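Local coordinates for protein pullulanase (Bacillus acidopullulyticus, PDB 2WAN) that hydrolyses the alpha-1,6-glucosidic linkages of pullulan and, as expected for a starch-debranching enzyme, probably those at the branch points of starch-derived polysaccharides, at residues V229-P234 with V251-N256; V870-N875 with I914-L919; S878-L883 with N908-A913. All coordinates share one frame; numbering follows the deposited sequence.

Contact 1 of 3, residues V229-P234 with V251-N256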
loop_
_atom_site.group_PDB
_atom_site.type_symbol
_atom_site.label_atom_id
_atom_site.label_comp_id
_atom_site.label_asym_id
_atom_site.label_seq_id
_atom_site.Cartn_x
_atom_site.Cartn_y
_atom_site.Cartn_z
ATOM N N VAL A 229 -42.467 16.258 -14.410
ATOM C CA VAL A 229 -43.317 17.088 -13.552
ATOM C C VAL A 229 -43.136 18.566 -13.895
ATOM O O VAL A 229 -42.003 19.060 -13.961
ATOM C CB VAL A 229 -43.031 16.861 -12.036
ATOM C CG1 VAL A 229 -43.952 17.727 -11.176
ATOM C CG2 VAL A 229 -43.204 15.399 -11.660
ATOM N N SER A 230 -44.253 19.262 -14.108
ATOM C CA SER A 230 -44.250 20.714 -14.353
ATOM C C SER A 230 -44.213 21.508 -13.055
ATOM O O SER A 230 -44.960 21.214 -12.117
ATOM C CB SER A 230 -45.481 21.138 -15.162
ATOM O OG SER A 230 -45.490 20.507 -16.429
ATOM N N LEU A 231 -43.350 22.523 -13.032
ATOM C CA LEU A 231 -43.159 23.399 -11.875
ATOM C C LEU A 231 -43.058 24.858 -12.325
ATOM O O LEU A 231 -42.126 25.228 -13.045
ATOM C CB LEU A 231 -41.890 22.998 -11.101
ATOM C CG LEU A 231 -41.356 23.897 -9.976
ATOM C CD1 LEU A 231 -42.200 23.768 -8.727
ATOM C CD2 LEU A 231 -39.912 23.556 -9.658
ATOM N N THR A 232 -44.018 25.678 -11.906
ATOM C CA THR A 232 -43.946 27.114 -12.158
ATOM C C THR A 232 -43.546 27.856 -10.880
ATOM O O THR A 232 -44.165 27.687 -9.829
ATOM C CB THR A 232 -45.265 27.685 -12.740
ATOM O OG1 THR A 232 -46.349 27.390 -11.856
ATOM C CG2 THR A 232 -45.566 27.070 -14.087
ATOM N N VAL A 233 -42.480 28.644 -10.987
ATOM C CA VAL A 233 -41.967 29.451 -9.882
ATOM C C VAL A 233 -42.450 30.892 -10.070
ATOM O O VAL A 233 -42.144 31.515 -11.091
ATOM C CB VAL A 233 -40.416 29.384 -9.801
ATOM C CG1 VAL A 233 -39.873 30.316 -8.719
ATOM C CG2 VAL A 233 -39.966 27.958 -9.536
ATOM N N PRO A 234 -43.211 31.420 -9.086
ATOM C CA PRO A 234 -43.863 32.730 -9.200
ATOM C C PRO A 234 -42.891 33.909 -9.269
ATOM O O PRO A 234 -41.680 33.731 -9.102
ATOM C CB PRO A 234 -44.692 32.819 -7.913
ATOM C CG PRO A 234 -43.970 31.945 -6.945
ATOM C CD PRO A 234 -43.466 30.800 -7.771
ATOM N N VAL A 251 -42.804 11.266 -5.597
ATOM C CA VAL A 251 -42.027 12.472 -5.839
ATOM C C VAL A 251 -42.926 13.683 -5.619
ATOM O O VAL A 251 -44.006 13.776 -6.209
ATOM C CB VAL A 251 -41.459 12.489 -7.288
ATOM C CG1 VAL A 251 -40.815 13.835 -7.615
ATOM C CG2 VAL A 251 -40.479 11.335 -7.486
ATOM N N PHE A 252 -42.474 14.598 -4.766
ATOM C CA PHE A 252 -43.220 15.805 -4.446
ATOM C C PHE A 252 -42.321 17.020 -4.585
ATOM O O PHE A 252 -41.100 16.912 -4.493
ATOM C CB PHE A 252 -43.726 15.765 -2.994
ATOM C CG PHE A 252 -44.602 14.590 -2.679
ATOM C CD1 PHE A 252 -45.940 14.579 -3.068
ATOM C CD2 PHE A 252 -44.097 13.503 -1.974
ATOM C CE1 PHE A 252 -46.759 13.494 -2.767
ATOM C CE2 PHE A 252 -44.907 12.414 -1.666
ATOM C CZ PHE A 252 -46.241 12.411 -2.063
ATOM N N ASP A 253 -42.933 18.178 -4.801
ATOM C CA ASP A 253 -42.263 19.458 -4.576
ATOM C C ASP A 253 -43.166 20.343 -3.721
ATOM O O ASP A 253 -44.374 20.115 -3.647
ATOM C CB ASP A 253 -41.855 20.141 -5.891
ATOM C CG ASP A 253 -43.046 20.560 -6.741
ATOM O OD1 ASP A 253 -43.418 19.798 -7.659
ATOM O OD2 ASP A 253 -43.603 21.655 -6.508
ATOM N N SER A 254 -42.572 21.347 -3.077
ATOM C CA SER A 254 -43.287 22.182 -2.110
ATOM C C SER A 254 -44.211 23.226 -2.748
ATOM O O SER A 254 -44.999 23.864 -2.047
ATOM C CB SER A 254 -42.298 22.859 -1.152
ATOM O OG SER A 254 -41.407 23.709 -1.862
ATOM N N VAL A 255 -44.114 23.404 -4.066
ATOM C CA VAL A 255 -45.003 24.322 -4.778
ATOM C C VAL A 255 -46.283 23.609 -5.211
ATOM O O VAL A 255 -47.387 24.101 -4.956
ATOM C CB VAL A 255 -44.308 24.995 -5.987
ATOM C CG1 VAL A 255 -45.272 25.921 -6.736
ATOM C CG2 VAL A 255 -43.082 25.770 -5.536
ATOM N N ASN A 256 -46.133 22.453 -5.863
ATOM C CA ASN A 256 -47.281 21.645 -6.285
ATOM C C ASN A 256 -47.983 20.958 -5.114
ATOM O O ASN A 256 -49.180 20.671 -5.188
ATOM C CB ASN A 256 -46.873 20.596 -7.327
ATOM C CG ASN A 256 -46.476 21.214 -8.661
ATOM O OD1 ASN A 256 -47.227 21.986 -9.250
ATOM N ND2 ASN A 256 -45.293 20.856 -9.152
HETATM O O HOH W 1 -46.455 24.252 -10.719
#

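Contact 2 of 3, residues V870-N875 with I914-L919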
loop_
_atom_site.group_PDB
_atom_site.type_symbol
_atom_site.label_atom_id
_atom_site.label_comp_id
_atom_site.label_asym_id
_atom_site.label_seq_id
_atom_site.Cartn_x
_atom_site.Cartn_y
_atom_site.Cartn_z
ATOM N N VAL A 870 20.514 17.879 -20.616
ATOM C CA VAL A 870 20.343 16.442 -20.844
ATOM C C VAL A 870 19.449 16.283 -22.081
ATOM O O VAL A 870 18.439 16.974 -22.203
ATOM C CB VAL A 870 19.627 15.751 -19.641
ATOM C CG1 VAL A 870 19.302 14.271 -19.933
ATOM C CG2 VAL A 870 20.468 15.868 -18.361
ATOM N N MET A 871 19.808 15.365 -22.981
ATOM C CA MET A 871 18.926 15.012 -24.112
ATOM C C MET A 871 18.858 13.501 -24.305
ATOM O O MET A 871 19.906 12.838 -24.398
ATOM C CB MET A 871 19.400 15.676 -25.416
ATOM C CG MET A 871 18.547 15.269 -26.623
ATOM S SD MET A 871 18.964 16.307 -28.025
ATOM C CE MET A 871 18.379 15.264 -29.372
ATOM N N TYR A 872 17.634 12.974 -24.360
ATOM C CA TYR A 872 17.396 11.558 -24.644
ATOM C C TYR A 872 17.105 11.421 -26.126
ATOM O O TYR A 872 16.191 12.078 -26.636
ATOM C CB TYR A 872 16.192 11.023 -23.859
ATOM C CG TYR A 872 16.167 11.368 -22.385
ATOM C CD1 TYR A 872 17.226 11.043 -21.546
ATOM C CD2 TYR A 872 15.051 11.981 -21.834
ATOM C CE1 TYR A 872 17.179 11.364 -20.164
ATOM C CE2 TYR A 872 14.998 12.311 -20.478
ATOM C CZ TYR A 872 16.064 12.000 -19.660
ATOM O OH TYR A 872 15.987 12.324 -18.327
ATOM N N ASN A 873 17.886 10.589 -26.806
ATOM C CA ASN A 873 17.649 10.261 -28.224
ATOM C C ASN A 873 17.381 8.768 -28.429
ATOM O O ASN A 873 18.333 8.002 -28.594
ATOM C CB ASN A 873 18.825 10.673 -29.109
ATOM C CG ASN A 873 18.587 10.291 -30.564
ATOM O OD1 ASN A 873 17.440 10.176 -30.975
ATOM N ND2 ASN A 873 19.645 10.059 -31.314
ATOM N N PRO A 874 16.096 8.360 -28.446
ATOM C CA PRO A 874 15.747 6.945 -28.625
ATOM C C PRO A 874 15.796 6.467 -30.071
ATOM O O PRO A 874 15.656 5.271 -30.328
ATOM C CB PRO A 874 14.305 6.884 -28.131
ATOM C CG PRO A 874 13.766 8.249 -28.392
ATOM C CD PRO A 874 14.911 9.178 -28.124
ATOM N N ASN A 875 15.992 7.396 -30.993
ATOM C CA ASN A 875 15.924 7.087 -32.419
ATOM C C ASN A 875 17.148 6.358 -32.940
ATOM O O ASN A 875 18.231 6.430 -32.359
ATOM C CB ASN A 875 15.675 8.373 -33.193
ATOM C CG ASN A 875 14.447 9.082 -32.714
ATOM O OD1 ASN A 875 13.329 8.591 -32.894
ATOM N ND2 ASN A 875 14.639 10.225 -32.049
ATOM N N ILE A 914 20.184 6.125 -30.121
ATOM C CA ILE A 914 19.805 5.422 -28.871
ATOM C C ILE A 914 20.769 5.740 -27.715
ATOM O O ILE A 914 21.478 4.865 -27.210
ATOM C CB ILE A 914 19.687 3.879 -29.048
ATOM C CG1 ILE A 914 19.150 3.542 -30.447
ATOM C CG2 ILE A 914 18.782 3.276 -27.961
ATOM C CD1 ILE A 914 18.900 2.052 -30.647
ATOM N N SER A 915 20.807 7.011 -27.327
ATOM C CA SER A 915 21.714 7.417 -26.258
ATOM C C SER A 915 21.232 8.661 -25.537
ATOM O O SER A 915 20.233 9.296 -25.921
ATOM C CB SER A 915 23.114 7.682 -26.836
ATOM O OG SER A 915 23.137 8.928 -27.514
ATOM N N THR A 916 21.957 8.990 -24.473
ATOM C CA THR A 916 21.694 10.198 -23.692
ATOM C C THR A 916 22.908 11.106 -23.767
ATOM O O THR A 916 24.050 10.661 -23.574
ATOM C CB THR A 916 21.374 9.838 -22.208
ATOM O OG1 THR A 916 20.206 9.016 -22.171
ATOM C CG2 THR A 916 21.119 11.129 -21.374
ATOM N N LEU A 917 22.662 12.373 -24.093
ATOM C CA LEU A 917 23.709 13.404 -24.133
ATOM C C LEU A 917 23.635 14.180 -22.830
ATOM O O LEU A 917 22.539 14.516 -22.384
ATOM C CB LEU A 917 23.449 14.382 -25.298
ATOM C CG LEU A 917 24.356 15.624 -25.372
ATOM C CD1 LEU A 917 25.697 15.267 -26.015
ATOM C CD2 LEU A 917 23.659 16.770 -26.117
ATOM N N ILE A 918 24.786 14.453 -22.213
ATOM C CA ILE A 918 24.852 15.374 -21.084
ATOM C C ILE A 918 25.949 16.400 -21.317
ATOM O O ILE A 918 27.081 16.052 -21.661
ATOM C CB ILE A 918 25.099 14.647 -19.744
ATOM C CG1 ILE A 918 24.092 13.501 -19.598
ATOM C CG2 ILE A 918 24.944 15.676 -18.554
ATOM C CD1 ILE A 918 24.287 12.629 -18.393
ATOM N N LEU A 919 25.585 17.667 -21.170
ATOM C CA LEU A 919 26.527 18.778 -21.287
ATOM C C LEU A 919 26.450 19.633 -20.056
ATOM O O LEU A 919 25.439 19.626 -19.367
ATOM C CB LEU A 919 26.119 19.703 -22.426
ATOM C CG LEU A 919 25.792 19.095 -23.776
ATOM C CD1 LEU A 919 25.068 20.153 -24.592
ATOM C CD2 LEU A 919 27.053 18.647 -24.467
#

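Contact 3 of 3, residues S878-L883 with N908-A913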
loop_
_atom_site.group_PDB
_atom_site.type_symbol
_atom_site.label_atom_id
_atom_site.label_comp_id
_atom_site.label_asym_id
_atom_site.label_seq_id
_atom_site.Cartn_x
_atom_site.Cartn_y
_atom_site.Cartn_z
ATOM N N SER A 878 21.437 9.477 -35.457
ATOM C CA SER A 878 21.910 10.595 -34.646
ATOM C C SER A 878 20.997 11.786 -34.864
ATOM O O SER A 878 20.366 11.919 -35.921
ATOM C CB SER A 878 23.360 10.958 -34.979
ATOM O OG SER A 878 23.451 11.461 -36.309
ATOM N N GLN A 879 20.922 12.654 -33.852
ATOM C CA GLN A 879 20.054 13.810 -33.884
ATOM C C GLN A 879 20.834 15.008 -33.371
ATOM O O GLN A 879 21.729 14.862 -32.546
ATOM C CB GLN A 879 18.827 13.583 -33.012
ATOM C CG GLN A 879 17.988 12.369 -33.407
ATOM C CD GLN A 879 17.237 12.582 -34.703
ATOM O OE1 GLN A 879 16.650 13.638 -34.926
ATOM N NE2 GLN A 879 17.223 11.565 -35.553
ATOM N N THR A 880 20.498 16.193 -33.858
ATOM C CA THR A 880 21.240 17.381 -33.468
ATOM C C THR A 880 20.427 18.280 -32.549
ATOM O O THR A 880 19.207 18.331 -32.634
ATOM C CB THR A 880 21.716 18.180 -34.698
ATOM O OG1 THR A 880 20.572 18.637 -35.431
ATOM C CG2 THR A 880 22.565 17.296 -35.600
ATOM N N LEU A 881 21.135 18.965 -31.654
ATOM C CA LEU A 881 20.519 19.879 -30.713
ATOM C C LEU A 881 21.137 21.270 -30.836
ATOM O O LEU A 881 22.349 21.410 -30.765
ATOM C CB LEU A 881 20.734 19.359 -29.278
ATOM C CG LEU A 881 20.204 20.285 -28.184
ATOM C CD1 LEU A 881 18.684 20.321 -28.198
ATOM C CD2 LEU A 881 20.682 19.796 -26.830
ATOM N N ASN A 882 20.290 22.285 -30.988
ATOM C CA ASN A 882 20.737 23.672 -30.950
ATOM C C ASN A 882 20.990 24.081 -29.521
ATOM O O ASN A 882 20.163 23.809 -28.655
ATOM C CB ASN A 882 19.691 24.562 -31.598
ATOM C CG ASN A 882 19.654 24.365 -33.108
ATOM O OD1 ASN A 882 20.696 24.373 -33.746
ATOM N ND2 ASN A 882 18.472 24.140 -33.663
ATOM N N LEU A 883 22.132 24.716 -29.276
ATOM C CA LEU A 883 22.518 25.025 -27.898
ATOM C C LEU A 883 22.306 26.498 -27.542
ATOM O O LEU A 883 22.400 27.371 -28.420
ATOM C CB LEU A 883 23.970 24.621 -27.644
ATOM C CG LEU A 883 24.327 23.145 -27.818
ATOM C CD1 LEU A 883 25.844 22.976 -27.794
ATOM C CD2 LEU A 883 23.658 22.328 -26.706
ATOM N N ASN A 908 25.712 23.975 -31.664
ATOM C CA ASN A 908 24.979 22.790 -32.048
ATOM C C ASN A 908 25.802 21.581 -31.629
ATOM O O ASN A 908 27.035 21.655 -31.541
ATOM C CB ASN A 908 24.751 22.805 -33.575
ATOM C CG ASN A 908 23.709 21.811 -34.041
ATOM O OD1 ASN A 908 22.500 22.060 -33.965
ATOM N ND2 ASN A 908 24.175 20.699 -34.598
ATOM N N VAL A 909 25.125 20.473 -31.350
ATOM C CA VAL A 909 25.819 19.233 -30.976
ATOM C C VAL A 909 25.044 18.013 -31.473
ATOM O O VAL A 909 23.803 18.020 -31.516
ATOM C CB VAL A 909 26.065 19.154 -29.429
ATOM C CG1 VAL A 909 24.759 19.022 -28.669
ATOM C CG2 VAL A 909 27.050 18.020 -29.069
ATOM N N GLN A 910 25.782 16.974 -31.856
ATOM C CA GLN A 910 25.177 15.744 -32.355
ATOM C C GLN A 910 25.064 14.706 -31.232
ATOM O O GLN A 910 26.009 14.500 -30.467
ATOM C CB GLN A 910 26.007 15.210 -33.524
ATOM C CG GLN A 910 25.357 14.061 -34.276
ATOM C CD GLN A 910 26.147 13.673 -35.512
ATOM O OE1 GLN A 910 26.462 14.517 -36.351
ATOM N NE2 GLN A 910 26.479 12.396 -35.622
ATOM N N VAL A 911 23.890 14.096 -31.110
ATOM C CA VAL A 911 23.642 13.084 -30.106
ATOM C C VAL A 911 23.543 11.736 -30.797
ATOM O O VAL A 911 22.617 11.540 -31.601
ATOM C CB VAL A 911 22.303 13.329 -29.363
ATOM C CG1 VAL A 911 22.094 12.254 -28.303
ATOM C CG2 VAL A 911 22.266 14.760 -28.742
ATOM N N PRO A 912 24.458 10.792 -30.481
ATOM C CA PRO A 912 24.382 9.477 -31.152
ATOM C C PRO A 912 23.048 8.745 -30.986
ATOM O O PRO A 912 22.282 9.001 -30.040
ATOM C CB PRO A 912 25.504 8.661 -30.490
ATOM C CG PRO A 912 26.438 9.646 -29.918
ATOM C CD PRO A 912 25.627 10.887 -29.585
ATOM N N ALA A 913 22.777 7.839 -31.924
ATOM C CA ALA A 913 21.585 6.993 -31.903
ATOM C C ALA A 913 21.434 6.266 -30.565
ATOM O O ALA A 913 22.436 5.860 -29.959
ATOM C CB ALA A 913 21.664 5.975 -33.028
#

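Contact 1 of 3, residues V229-P234 with V251-N256
L231 and N256 come within 7.2 Å, CA to CA, where strand 229-233 passes the end of strand 251-253 and the turn that follows; the two backbones stay too far apart to pair, so side chains make the join. N256 does most of the polar work. Its ND2 gives one hydrogen to S230 O (3.0 Å, 152°) and the other to D253 OD1 (2.6 Å), on the lone pair that faces the other carboxylate oxygen. An asparagine suits the place because its OD1 is also used: a water donates to it and accepts from T232 N. D253 CG sits between the backbone N and the carbonyl carbon (chi1 66°), turned back over the turn, and OD2 takes the backbone N-H of N256 (N to OD2 2.7 Å) from above the carboxylate plane, while Y212 OH binds OD1. An alanine in place of N256 would probably leave S230 O and D253 OD1 without this donor and the water without its OD1 acceptor, weakening the link to the strand. The apolar part is L231, whose CD1 lies 3.7 Å from V255 CB, the two side chains crossing at about a right angle; CD1 also rests 3.4 Å from D253 OD2. D253 OD2 accepting the backbone N-H of N256 makes an Asx motif, here linking outer strands of two antiparallel sheets in the X25 domain, consistent with a beta-sandwich.

Contact 2 of 3, residues V870-N875 with I914-L919
M871 and L917 form a hydrogen-bonded pair at the middle of two antiparallel strands, 870-873 and 915-919, whose axes approach to 4.7 Å. The tight part is here: L917 N reaches M871 O at 2.8 Å, in the carbonyl plane, and N873 N meets S915 O at 2.8 Å almost straight on. V870, T916 and I918 are beta-branched and fill one face together with the ring of Y872. T916 turns CG2 anti to its backbone N (chi1 -61° for OG1), which brings CG2 to 3.9 Å from V870 CG1. The ring of Y872 lies beside T916 and points the same way, with T916 OG1 in the ring plane at the edge, 3.7 Å from CD1. The phenol itself is held by T769, so a tyrosine can be buried without losing its polar partner.

The side chains meet more lightly at the V870 end, where V870 CG2 is 4.5 Å from I918 CG2. The N873 end is irregular but well bonded: a G1 beta bulge, where I914 and S915 both face N873 and I914 takes a positive phi (41°). There I914 N bonds to N875 O at 3.0 Å. N873 OD1 accepts from N875 N, which makes an Asx turn, and also from N875 ND2, while N873 ND2 binds P912 O and T877 O. The solvent side is here, at partly exposed N875, and a glycerol, probably from the crystallisation liquor, binds I914 O. Helix 753-769 covers the face of Y872 and T916, and I914 also touches it; L917 and I918 pack on strand 888-893, while M871 and N873 face strand 879-882.

Contact 3 of 3, residues S878-L883 with N908-A913
L881 and V909 face each other in a hydrogen-bonded pair of two antiparallel strands, 879-882 and 908-911, and their side chains turn to the face shared with Q879 and V911. L881 CB lies 4.1 Å from V909 CG1, a methyl placed between the backbone N and the carbonyl carbon (chi1 67°). That methyl is also met by L883 CD2 at 4.0 Å, the two side chains running at a slant to each other, so V909 CG1 touches both L881 and L883. The branched, apolar L881, V909 and V911 suit the part of this face that is turned inward to the domain; Q879, polar and partly exposed, lies at its end on N873 and T851.

The opposite face carries T880, N882, N908 and Q910, polar residues at or near the surface. Here the side chains of T880 and N908 pass each other at a slant. Q910 leaves its strand extended, with CG anti to the backbone N (chi1 -170°), and its chain lies beside S878: Q910 CG comes to 3.8 Å from S878 CB. S878 OG lies 3.2 Å from Q910 NE2 without the geometry of a hydrogen bond, and bonds to a glycerol, probably from the crystallisation liquor.

The backbones hold the strands in register: V911 N to Q879 O at 2.7 Å is the shortest of four bonds, and L881 N to V909 O measures 2.8 Å. This two-stranded piece packs against the larger beta sheet of the C-terminal all-beta domain: L881 and V911 rest on M871 of strand 868-873, V909 and V911 on L917 of strand 915-920, and L883 also meets W888 of strand 888-893.

In the fold
Contact 1 comes first in the chain and lies in the X25 domain, whereas contacts 2 and 3 belong to the all-beta domain at the C-terminal end; contact 1 is about 67 Å from contact 2 and 71 Å from contact 3, centre to centre, and touches neither. The catalytic alpha/beta barrel is built from strands lying between them in the sequence. Contacts 2 and 3 sit about 8 Å apart, centre to centre. Strand 868-873 runs on to 879-882, and 908-911 to 915-920, so the inner pair is joined to the outer at both ends and packs on it, touching at N873 ND2 and P912 O. The pullulanase thus carries separate beta domains at widely spaced positions along one chain.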